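Local coordinates for hydrolase (Burkholderia cenocepacia, PDB 4QKU), which probably hydrolyses fumarylacetoacetate to fumarate and acetoacetate, the final step of phenylalanine and tyrosine breakdown, as a metal-dependent member of the FAH family, at residues B[25-30]-B[128-133]; B[158-163]-B[384-389]. All coordinates share one frame; numbering follows the deposited sequence.

Contact 1: residues B[25-30]-B[128-133]; sequences SWIETA and QVLVAQ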
ATOM      1  N   SER B  25     -16.762 -32.805  16.593  1.00 20.91           N
ATOM      2  CA  SER B  25     -15.398 -33.298  16.718  1.00 20.49           C
ATOM      3  C   SER B  25     -15.123 -34.118  17.987  1.00 20.52           C
ATOM      4  O   SER B  25     -15.800 -33.970  19.016  1.00 20.16           O
ATOM      5  CB  SER B  25     -14.442 -32.124  16.665  1.00 20.27           C
ATOM      6  OG  SER B  25     -13.109 -32.571  16.492  1.00 21.03           O
ATOM      7  N   TRP B  26     -14.118 -34.990  17.892  1.00 20.29           N
ATOM      8  CA  TRP B  26     -13.579 -35.690  19.070  1.00 20.65           C
ATOM      9  C   TRP B  26     -12.654 -34.751  19.908  1.00 20.62           C
ATOM     10  O   TRP B  26     -12.264 -35.079  21.040  1.00 20.88           O
ATOM     11  CB  TRP B  26     -12.844 -36.979  18.684  1.00 20.51           C
ATOM     12  CG  TRP B  26     -11.874 -36.850  17.547  1.00 19.81           C
ATOM     13  CD1 TRP B  26     -12.087 -37.189  16.242  1.00 19.57           C
ATOM     14  CD2 TRP B  26     -10.538 -36.368  17.612  1.00 19.16           C
ATOM     15  NE1 TRP B  26     -10.967 -36.948  15.491  1.00 19.02           N
ATOM     16  CE2 TRP B  26      -9.999 -36.440  16.309  1.00 18.74           C
ATOM     17  CE3 TRP B  26      -9.736 -35.893  18.644  1.00 19.04           C
ATOM     18  CZ2 TRP B  26      -8.703 -36.056  16.019  1.00 18.39           C
ATOM     19  CZ3 TRP B  26      -8.424 -35.503  18.339  1.00 18.60           C
ATOM     20  CH2 TRP B  26      -7.934 -35.589  17.046  1.00 18.20           C
ATOM     21  N   ILE B  27     -12.346 -33.584  19.360  1.00 20.09           N
ATOM     22  CA  ILE B  27     -11.868 -32.475  20.166  1.00 20.32           C
ATOM     23  C   ILE B  27     -13.094 -31.823  20.764  1.00 20.74           C
ATOM     24  O   ILE B  27     -13.765 -31.000  20.119  1.00 20.38           O
ATOM     25  CB  ILE B  27     -11.041 -31.488  19.321  1.00 20.08           C
ATOM     26  CG1 ILE B  27      -9.749 -32.188  18.926  1.00 20.44           C
ATOM     27  CG2 ILE B  27     -10.727 -30.220  20.090  1.00 19.66           C
ATOM     28  CD1 ILE B  27      -9.072 -31.563  17.749  1.00 20.41           C
ATOM     29  N   GLU B  28     -13.364 -32.197  22.013  1.00 21.51           N
ATOM     30  CA  GLU B  28     -14.623 -31.892  22.673  1.00 22.21           C
ATOM     31  C   GLU B  28     -14.892 -30.401  22.874  1.00 21.54           C
ATOM     32  O   GLU B  28     -16.035 -29.968  22.848  1.00 20.99           O
ATOM     33  CB  GLU B  28     -14.709 -32.618  24.036  1.00 23.67           C
ATOM     34  CG  GLU B  28     -16.127 -32.660  24.626  1.00 24.71           C
ATOM     35  CD  GLU B  28     -17.145 -33.348  23.711  1.00 25.44           C
ATOM     36  OE1 GLU B  28     -16.859 -34.488  23.209  1.00 27.17           O
ATOM     37  OE2 GLU B  28     -18.245 -32.773  23.507  1.00 25.60           O
ATOM     38  N   THR B  29     -13.847 -29.613  23.053  1.00 21.47           N
ATOM     39  CA  THR B  29     -14.043 -28.174  23.251  1.00 21.60           C
ATOM     40  C   THR B  29     -14.662 -27.487  22.029  1.00 21.30           C
ATOM     41  O   THR B  29     -15.260 -26.422  22.150  1.00 21.37           O
ATOM     42  CB  THR B  29     -12.737 -27.467  23.631  1.00 21.36           C
ATOM     43  OG1 THR B  29     -11.710 -27.763  22.671  1.00 20.85           O
ATOM     44  CG2 THR B  29     -12.311 -27.908  25.036  1.00 21.76           C
ATOM     45  N   ALA B  30     -14.539 -28.122  20.868  1.00 21.25           N
ATOM     46  CA  ALA B  30     -15.119 -27.609  19.649  1.00 21.18           C
ATOM     47  C   ALA B  30     -16.620 -27.662  19.687  1.00 21.09           C
ATOM     48  O   ALA B  30     -17.294 -26.846  19.064  1.00 21.21           O
ATOM     49  CB  ALA B  30     -14.611 -28.401  18.452  1.00 21.39           C
ATOM     50  N   GLN B 128       1.891 -34.575  18.825  1.00 30.28           N
ATOM     51  CA  GLN B 128       2.794 -33.930  17.862  1.00 31.02           C
ATOM     52  C   GLN B 128       2.090 -32.991  16.864  1.00 31.47           C
ATOM     53  O   GLN B 128       2.751 -32.116  16.308  1.00 34.56           O
ATOM     54  CB  GLN B 128       3.653 -34.950  17.110  1.00 31.30           C
ATOM     55  N   VAL B 129       0.786 -33.148  16.619  1.00 30.08           N
ATOM     56  CA  VAL B 129       0.120 -32.349  15.582  1.00 28.68           C
ATOM     57  C   VAL B 129      -0.894 -31.331  16.095  1.00 27.82           C
ATOM     58  O   VAL B 129      -1.425 -30.532  15.322  1.00 27.57           O
ATOM     59  CB  VAL B 129      -0.563 -33.239  14.529  1.00 28.97           C
ATOM     60  CG1 VAL B 129       0.423 -34.268  13.995  1.00 29.22           C
ATOM     61  CG2 VAL B 129      -1.797 -33.918  15.092  1.00 29.85           C
ATOM     62  N   LEU B 130      -1.162 -31.354  17.386  1.00 27.59           N
ATOM     63  CA  LEU B 130      -2.062 -30.398  17.979  1.00 27.11           C
ATOM     64  C   LEU B 130      -1.306 -29.589  19.010  1.00 27.76           C
ATOM     65  O   LEU B 130      -0.478 -30.117  19.760  1.00 27.68           O
ATOM     66  CB  LEU B 130      -3.230 -31.105  18.644  1.00 27.64           C
ATOM     67  CG  LEU B 130      -4.080 -31.961  17.708  1.00 28.38           C
ATOM     68  CD1 LEU B 130      -5.160 -32.684  18.518  1.00 29.58           C
ATOM     69  CD2 LEU B 130      -4.711 -31.145  16.599  1.00 27.22           C
ATOM     70  N   VAL B 131      -1.644 -28.307  19.071  1.00 27.64           N
ATOM     71  CA  VAL B 131      -1.021 -27.387  19.986  1.00 27.85           C
ATOM     72  C   VAL B 131      -2.126 -26.566  20.621  1.00 26.35           C
ATOM     73  O   VAL B 131      -2.974 -26.028  19.923  1.00 25.48           O
ATOM     74  CB  VAL B 131      -0.057 -26.470  19.228  1.00 28.75           C
ATOM     75  CG1 VAL B 131       0.455 -25.361  20.133  1.00 29.46           C
ATOM     76  CG2 VAL B 131       1.104 -27.283  18.660  1.00 29.54           C
ATOM     77  N   ALA B 132      -2.119 -26.470  21.942  1.00 25.97           N
ATOM     78  CA  ALA B 132      -3.139 -25.691  22.632  1.00 25.88           C
ATOM     79  C   ALA B 132      -2.947 -24.211  22.285  1.00 24.85           C
ATOM     80  O   ALA B 132      -1.808 -23.729  22.214  1.00 24.71           O
ATOM     81  CB  ALA B 132      -3.082 -25.918  24.145  1.00 26.09           C
ATOM     82  N   GLN B 133      -4.056 -23.521  22.042  1.00 23.78           N
ATOM     83  CA  GLN B 133      -4.025 -22.090  21.757  1.00 23.94           C
ATOM     84  C   GLN B 133      -3.352 -21.348  22.890  1.00 24.39           C
ATOM     85  O   GLN B 133      -2.607 -20.411  22.654  1.00 24.16           O
ATOM     86  CB  GLN B 133      -5.435 -21.566  21.502  1.00 23.54           C
ATOM     87  CG  GLN B 133      -5.989 -22.022  20.155  1.00 23.20           C
ATOM     88  CD  GLN B 133      -7.456 -21.657  19.945  1.00 23.42           C
ATOM     89  OE1 GLN B 133      -7.882 -20.547  20.281  1.00 25.23           O
ATOM     90  NE2 GLN B 133      -8.228 -22.570  19.375  1.00 23.17           N
TER
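Leu130 and Ile27 meet through their outermost methyl groups, and the approach is best measured by following Leu130 outward. Its CB still stands 5.9 Å from Ile27 CD1, and at CG the separation from the same Ile27 CD1 has fallen to 5.0 Å. Of the two branches, CD1 makes the real contact, 4.1 Å from Ile27 CD1, so the two side chains face each other tip to tip. The same Leu130 CD1 lies 4.3 Å from Trp26 CH2, approaching the indole obliquely, while Leu130 CD2 is farther back at 4.5 Å from Ile27 CD1. Ile27 presents its longer branch because CG1 lies anti to the carbonyl carbon (chi1 -69°), with CG2 turned aside.

No hydrogen bond joins the two segments, and the surface they bury amounts to 86 Å². Phe112 fills in the group, touching both Ile27 and Leu130 and meeting the Trp26 ring; the indole NE1 is bonded to the carbonyl of Leu111. The backbone before Ile27 is shaped by an ST turn, in which Ser25 OG accepts from Ile27 N at 3.1 Å.

Leu130 opens edge strand 130-132, which pairs with strand 63-66. The contact therefore packs the N-terminal loop against an antiparallel sheet of five strands, consistent with the SH3-like N-terminal domain of fumarylacetoacetases.

Contact 2: residues B[158-163]-B[384-389]; sequences TNVGSM and SLLELT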
ATOM      1  N   THR B 158     -23.263   8.788   6.885  1.00 17.15           N
ATOM      2  CA  THR B 158     -24.200   9.866   7.171  1.00 17.91           C
ATOM      3  C   THR B 158     -23.842  10.542   8.504  1.00 18.34           C
ATOM      4  O   THR B 158     -23.935  11.759   8.616  1.00 18.95           O
ATOM      5  CB  THR B 158     -25.655   9.340   7.184  1.00 17.90           C
ATOM      6  OG1 THR B 158     -25.869   8.502   6.044  1.00 17.77           O
ATOM      7  CG2 THR B 158     -26.650  10.490   7.172  1.00 18.23           C
ATOM      8  N   ASN B 159     -23.464   9.762   9.513  1.00 18.76           N
ATOM      9  CA  ASN B 159     -23.065  10.338  10.819  1.00 19.74           C
ATOM     10  C   ASN B 159     -21.861  11.262  10.646  1.00 20.56           C
ATOM     11  O   ASN B 159     -21.874  12.407  11.073  1.00 20.54           O
ATOM     12  CB  ASN B 159     -22.718   9.241  11.844  1.00 19.22           C
ATOM     13  CG  ASN B 159     -23.948   8.517  12.383  1.00 19.29           C
ATOM     14  OD1 ASN B 159     -25.050   9.044  12.343  1.00 19.59           O
ATOM     15  ND2 ASN B 159     -23.746   7.308  12.924  1.00 18.86           N
ATOM     16  N   VAL B 160     -20.829  10.760   9.989  1.00 21.60           N
ATOM     17  CA  VAL B 160     -19.597  11.508   9.868  1.00 22.89           C
ATOM     18  C   VAL B 160     -19.770  12.761   8.989  1.00 24.24           C
ATOM     19  O   VAL B 160     -19.383  13.857   9.410  1.00 25.85           O
ATOM     20  CB  VAL B 160     -18.455  10.611   9.370  1.00 23.24           C
ATOM     21  CG1 VAL B 160     -17.208  11.432   9.059  1.00 23.71           C
ATOM     22  CG2 VAL B 160     -18.126   9.563  10.428  1.00 23.06           C
ATOM     23  N   GLY B 161     -20.380  12.621   7.817  1.00 24.53           N
ATOM     24  CA  GLY B 161     -20.704  13.780   6.984  1.00 25.51           C
ATOM     25  C   GLY B 161     -21.578  14.841   7.684  1.00 27.80           C
ATOM     26  O   GLY B 161     -21.609  15.990   7.265  1.00 27.59           O
ATOM     27  N   SER B 162     -22.308  14.450   8.732  1.00 29.87           N
ATOM     28  CA  SER B 162     -23.163  15.375   9.484  1.00 32.04           C
ATOM     29  C   SER B 162     -22.356  16.302  10.346  1.00 33.63           C
ATOM     30  O   SER B 162     -22.852  17.347  10.756  1.00 35.00           O
ATOM     31  CB  SER B 162     -24.142  14.636  10.419  1.00 32.71           C
ATOM     32  OG  SER B 162     -25.165  14.048   9.640  1.00 33.92           O
ATOM     33  N   MET B 163     -21.126  15.911  10.635  1.00 33.52           N
ATOM     34  CA  MET B 163     -20.237  16.754  11.413  1.00 35.04           C
ATOM     35  C   MET B 163     -19.498  17.771  10.548  1.00 38.15           C
ATOM     36  O   MET B 163     -18.959  18.735  11.079  1.00 38.99           O
ATOM     37  CB  MET B 163     -19.258  15.892  12.182  1.00 32.98           C
ATOM     38  CG  MET B 163     -19.955  15.013  13.191  1.00 32.64           C
ATOM     39  SD  MET B 163     -18.916  13.734  13.870  1.00 32.42           S
ATOM     40  CE  MET B 163     -19.996  13.035  15.165  1.00 32.08           C
ATOM     41  N   SER B 384     -17.796   3.529  16.062  1.00 13.91           N
ATOM     42  CA  SER B 384     -16.671   4.282  16.598  1.00 14.46           C
ATOM     43  C   SER B 384     -17.097   5.141  17.764  1.00 15.58           C
ATOM     44  O   SER B 384     -18.281   5.424  17.906  1.00 16.36           O
ATOM     45  CB  SER B 384     -16.088   5.180  15.515  1.00 14.41           C
ATOM     46  OG  SER B 384     -16.976   6.226  15.218  1.00 14.58           O
ATOM     47  N   LEU B 385     -16.155   5.578  18.596  1.00 16.10           N
ATOM     48  CA  LEU B 385     -16.506   6.466  19.705  1.00 17.23           C
ATOM     49  C   LEU B 385     -16.863   7.867  19.223  1.00 18.27           C
ATOM     50  O   LEU B 385     -17.750   8.534  19.797  1.00 19.26           O
ATOM     51  CB  LEU B 385     -15.400   6.512  20.750  1.00 17.45           C
ATOM     52  CG  LEU B 385     -15.363   5.240  21.586  1.00 17.29           C
ATOM     53  CD1 LEU B 385     -13.993   4.997  22.166  1.00 17.39           C
ATOM     54  CD2 LEU B 385     -16.390   5.312  22.695  1.00 18.04           C
ATOM     55  N   LEU B 386     -16.221   8.302  18.142  1.00 18.62           N
ATOM     56  CA  LEU B 386     -16.618   9.535  17.491  1.00 18.85           C
ATOM     57  C   LEU B 386     -18.141   9.546  17.341  1.00 19.63           C
ATOM     58  O   LEU B 386     -18.791  10.536  17.711  1.00 20.65           O
ATOM     59  CB  LEU B 386     -15.942   9.684  16.130  1.00 17.98           C
ATOM     60  CG  LEU B 386     -16.392  10.898  15.301  1.00 18.00           C
ATOM     61  CD1 LEU B 386     -16.095  12.197  16.023  1.00 18.31           C
ATOM     62  CD2 LEU B 386     -15.767  10.886  13.918  1.00 17.42           C
ATOM     63  N   GLU B 387     -18.702   8.457  16.811  1.00 19.49           N
ATOM     64  CA  GLU B 387     -20.153   8.355  16.625  1.00 20.40           C
ATOM     65  C   GLU B 387     -20.901   8.125  17.957  1.00 21.29           C
ATOM     66  O   GLU B 387     -21.843   8.842  18.266  1.00 22.18           O
ATOM     67  CB  GLU B 387     -20.502   7.248  15.641  1.00 20.07           C
ATOM     68  CG  GLU B 387     -20.113   7.526  14.193  1.00 20.41           C
ATOM     69  CD  GLU B 387     -20.123   6.266  13.348  1.00 20.95           C
ATOM     70  OE1 GLU B 387     -21.160   5.959  12.722  1.00 21.10           O
ATOM     71  OE2 GLU B 387     -19.108   5.534  13.354  1.00 21.58           O
ATOM     72  N   LEU B 388     -20.448   7.165  18.755  1.00 21.23           N
ATOM     73  CA  LEU B 388     -21.119   6.804  20.007  1.00 21.61           C
ATOM     74  C   LEU B 388     -21.237   7.949  20.989  1.00 22.33           C
ATOM     75  O   LEU B 388     -22.244   8.076  21.638  1.00 22.36           O
ATOM     76  CB  LEU B 388     -20.380   5.673  20.723  1.00 21.22           C
ATOM     77  CG  LEU B 388     -20.427   4.331  20.014  1.00 21.10           C
ATOM     78  CD1 LEU B 388     -19.296   3.438  20.495  1.00 20.86           C
ATOM     79  CD2 LEU B 388     -21.782   3.665  20.226  1.00 21.63           C
ATOM     80  N   THR B 389     -20.210   8.790  21.075  1.00 22.96           N
ATOM     81  CA  THR B 389     -20.223   9.914  22.002  1.00 24.02           C
ATOM     82  C   THR B 389     -20.507  11.237  21.304  1.00 24.73           C
ATOM     83  O   THR B 389     -20.432  12.293  21.925  1.00 25.17           O
ATOM     84  CB  THR B 389     -18.891  10.037  22.733  1.00 23.86           C
ATOM     85  OG1 THR B 389     -17.936  10.653  21.873  1.00 24.13           O
ATOM     86  CG2 THR B 389     -18.380   8.672  23.131  1.00 23.94           C
TER
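Asn159 on helix 154-164 donates to Glu387 on the short helix 385-388, in a helix-to-helix contact that borders the probable active site of the FAH-type C-terminal domain. Asn159 ND2 lies 2.9 Å from Glu387 OE1, and the N-H...O angle of 170° makes the bond nearly straight. The acceptor lies almost in the amide plane of Asn159 and offers its anti lone pair, yet the side chains cross at about a right angle, with amide and carboxylate planes 64° apart.

Glu387 has CG anti to its carbonyl carbon (chi1 -69°) and an extended chain beyond, which carries the carboxylate toward helix 154-164 although CB itself does not point there. Four bonds then fix both oxygens. OE1 also takes one from Ser375 OG; OE2 accepts from Ser384 OG at 2.9 Å, again by its anti lone pair, and is bonded to His156 ND1, the predicted proton acceptor. This pairing is consistent with the Glu-His-water arrangement of fumarylacetoacetases, in which Glu387 would orient the imidazole.

Ser384 does two jobs: as N-cap of helix 385-388, its OG also accepts from Glu387 N at 3.2 Å. Asp220 receives the backbone N-H groups of Leu385 and Leu386 at the same helix end.

Beside this polar part runs an apolar one. Leu386 turns toward helix 154-164, its CD2 4.4 Å from Val160 CG2 and its CD1 3.9 Å from Met163 SD. Met163, extended beyond CG, slides past Leu386 in the opposite direction and brings CE to 3.8 Å from the carbonyl oxygen of Leu386.

Contact 1 and contact 2 fall on opposite sides of the chain's centre, 24 and 21 Å from it, with their own centres 43 Å apart. Their nearest atoms are still separated by about 26 Å, so neither touches the other, and contact 1 closes in sequence before contact 2 opens. Only contact 2 adjoins the probable active site: the Glu387 side chain comes within about 3 Å of that of His156, the predicted proton acceptor, and about 4 Å of that of Thr373, a predicted substrate-binding residue. A sulfate, probably from the crystallisation liquor, lies about 3 Å from the Val160 side chain. The sodium ion lies about 13 Å from the Leu386 side chain. Contact 1 is apolar packing away from these sites.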